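Local coordinates for protein putative 2,5-diketo-D-gluconic acid reductase B (Sinorhizobium meliloti, PDB 3UP8) that probably reduces methylglyoxal to hydroxyacetone with NADPH, as a putative 2,5-diketo-D-gluconate reductase of the aldo/keto reductase family, at residues T94-D99 with D123-H128. Sequence-based numbering, arbitrary orientation.
Sequences TKVWVD and DLLLLH. With ACT (acetate ion), chain C.
Four backbone hydrogen bonds zip Thr94-Val96 to Leu124-His128 in parallel: Thr94 N gives to Leu124 O (3.0 Å), Leu126 N to Thr94 O (3.1 Å), Val96 N to Leu126 O (2.8 Å) and, longest, His128 N to Val96 O (3.3 Å). Beyond the strand end, the His128 imidazole has both nitrogens engaged. His128 NE2 donates to an acetate oxygen, OXT, at 2.7 Å; His128 ND1 and a water O share a 2.8 Å hydrogen bond, and the water donates to Lys95 O. CD of Lys95 sits almost exactly over the middle of one ring face, a CH-pi contact of 3.6 Å to the centroid of the His128 ring. Against the opposite face Trp97 turns the edge of its six-membered ring, offset, with planes at 81°. With an alanine in place of His128, the acetate and the water would each probably lose a partner, and a gap is likely to open between Lys95 and Trp97. Past the imidazole, the Lys95 chain bends at its last torsion (chi4 73°); NZ is held by Asp65, Thr66 O and Tyr70 OH, and Tyr70 also binds the acetate. Such a Tyr-Lys-Asp-His cluster at the C-terminal end of a TIM barrel is the aldo/keto reductase active site, with Tyr70 the predicted proton donor and acetate probably marking the substrate position.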
loop_
_atom_site.group_PDB
_atom_site.type_symbol
_atom_site.label_atom_id
_atom_site.label_comp_id
_atom_site.label_asym_id
_atom_site.label_seq_id
_atom_site.Cartn_x
_atom_site.Cartn_y
_atom_site.Cartn_z
ATOM N N THR A 94 4.469 -7.597 3.532
ATOM C CA THR A 94 3.969 -7.581 4.915
ATOM C C THR A 94 4.632 -6.462 5.719
ATOM O O THR A 94 5.474 -5.720 5.194
ATOM C CB THR A 94 3.996 -8.987 5.614
ATOM O OG1 THR A 94 3.178 -8.949 6.794
ATOM C CG2 THR A 94 5.433 -9.441 5.958
ATOM N N LYS A 95 4.216 -6.315 6.973
ATOM C CA LYS A 95 4.649 -5.198 7.806
ATOM C C LYS A 95 4.984 -5.700 9.201
ATOM O O LYS A 95 4.244 -6.498 9.783
ATOM C CB LYS A 95 3.537 -4.142 7.905
ATOM C CG LYS A 95 2.933 -3.733 6.554
ATOM C CD LYS A 95 1.887 -2.631 6.701
ATOM C CE LYS A 95 1.117 -2.400 5.402
ATOM N NZ LYS A 95 0.131 -3.499 5.072
ATOM N N VAL A 96 6.101 -5.221 9.735
ATOM C CA VAL A 96 6.480 -5.511 11.122
ATOM C C VAL A 96 5.696 -4.637 12.102
ATOM O O VAL A 96 5.727 -3.411 12.013
ATOM C CB VAL A 96 7.993 -5.311 11.327
ATOM C CG1 VAL A 96 8.398 -5.655 12.749
ATOM C CG2 VAL A 96 8.753 -6.137 10.319
ATOM N N TRP A 97 4.984 -5.290 13.016
ATOM C CA TRP A 97 4.197 -4.617 14.038
ATOM C C TRP A 97 5.132 -4.024 15.084
ATOM O O TRP A 97 6.201 -4.578 15.374
ATOM C CB TRP A 97 3.217 -5.591 14.708
ATOM C CG TRP A 97 2.319 -4.921 15.738
ATOM C CD1 TRP A 97 2.184 -5.261 17.055
ATOM C CD2 TRP A 97 1.468 -3.792 15.522
ATOM N NE1 TRP A 97 1.290 -4.418 17.670
ATOM C CE2 TRP A 97 0.840 -3.502 16.754
ATOM C CE3 TRP A 97 1.170 -2.994 14.403
ATOM C CZ2 TRP A 97 -0.071 -2.452 16.902
ATOM C CZ3 TRP A 97 0.256 -1.944 14.549
ATOM C CH2 TRP A 97 -0.351 -1.686 15.790
ATOM N N VAL A 98 4.726 -2.889 15.639
ATOM C CA VAL A 98 5.584 -2.118 16.540
ATOM C C VAL A 98 6.028 -2.911 17.787
ATOM O O VAL A 98 7.063 -2.609 18.349
ATOM C CB VAL A 98 4.924 -0.778 16.965
ATOM C CG1 VAL A 98 4.566 0.087 15.728
ATOM C CG2 VAL A 98 3.683 -1.005 17.827
ATOM N N ASP A 99 5.256 -3.918 18.215
ATOM C CA ASP A 99 5.650 -4.726 19.392
ATOM C C ASP A 99 6.886 -5.569 19.082
ATOM O O ASP A 99 7.544 -6.098 19.981
ATOM C CB ASP A 99 4.508 -5.658 19.832
ATOM C CG ASP A 99 3.333 -4.908 20.465
ATOM O OD1 ASP A 99 3.463 -3.712 20.818
ATOM O OD2 ASP A 99 2.269 -5.541 20.619
ATOM N N ASP A 123 8.348 -9.869 -0.957
ATOM C CA ASP A 123 8.887 -8.884 -1.864
ATOM C C ASP A 123 9.179 -7.578 -1.142
ATOM O O ASP A 123 10.160 -6.920 -1.466
ATOM C CB ASP A 123 7.950 -8.678 -3.045
ATOM C CG ASP A 123 7.782 -9.958 -3.865
ATOM O OD1 ASP A 123 8.543 -10.134 -4.827
ATOM O OD2 ASP A 123 6.937 -10.803 -3.517
ATOM N N LEU A 124 8.357 -7.241 -0.146
ATOM C CA LEU A 124 8.434 -5.947 0.525
ATOM C C LEU A 124 8.108 -6.081 2.006
ATOM O O LEU A 124 7.108 -6.720 2.374
ATOM C CB LEU A 124 7.451 -4.949 -0.119
ATOM C CG LEU A 124 7.453 -3.482 0.340
ATOM C CD1 LEU A 124 8.872 -2.835 0.297
ATOM C CD2 LEU A 124 6.417 -2.625 -0.479
ATOM N N LEU A 125 8.956 -5.491 2.849
ATOM C CA LEU A 125 8.716 -5.479 4.289
ATOM C C LEU A 125 8.756 -4.044 4.776
ATOM O O LEU A 125 9.721 -3.322 4.512
ATOM C CB LEU A 125 9.751 -6.321 5.043
ATOM C CG LEU A 125 9.561 -6.467 6.559
ATOM C CD1 LEU A 125 8.309 -7.296 6.862
ATOM C CD2 LEU A 125 10.782 -7.094 7.245
ATOM N N LEU A 126 7.696 -3.639 5.470
ATOM C CA LEU A 126 7.585 -2.268 5.965
ATOM C C LEU A 126 7.606 -2.231 7.481
ATOM O O LEU A 126 7.173 -3.162 8.162
ATOM C CB LEU A 126 6.285 -1.617 5.468
ATOM C CG LEU A 126 5.885 -1.747 3.995
ATOM C CD1 LEU A 126 4.559 -1.024 3.758
ATOM C CD2 LEU A 126 6.958 -1.186 3.063
ATOM N N LEU A 127 8.122 -1.133 8.003
ATOM C CA LEU A 127 7.859 -0.741 9.369
ATOM C C LEU A 127 6.461 -0.139 9.346
ATOM O O LEU A 127 6.194 0.828 8.606
ATOM C CB LEU A 127 8.901 0.292 9.853
ATOM C CG LEU A 127 10.369 -0.123 9.686
ATOM C CD1 LEU A 127 11.334 1.033 9.989
ATOM C CD2 LEU A 127 10.709 -1.366 10.549
ATOM N N HIS A 128 5.576 -0.704 10.163
ATOM C CA HIS A 128 4.148 -0.372 10.084
ATOM C C HIS A 128 3.820 1.050 10.548
ATOM O O HIS A 128 3.021 1.739 9.921
ATOM C CB HIS A 128 3.318 -1.413 10.861
ATOM C CG HIS A 128 1.912 -1.556 10.371
ATOM N ND1 HIS A 128 1.191 -2.723 10.512
ATOM C CD2 HIS A 128 1.094 -0.684 9.729
ATOM C CE1 HIS A 128 -0.011 -2.562 9.989
ATOM N NE2 HIS A 128 -0.095 -1.338 9.501
HETATM C C ACT C . -3.107 -0.011 8.122
HETATM O O ACT C . -2.979 -0.470 6.966
HETATM O OXT ACT C . -2.730 -0.757 9.034
HETATM C CH3 ACT C . -3.670 1.344 8.416
HETATM O O HOH W 1 1.777 -5.300 11.569
#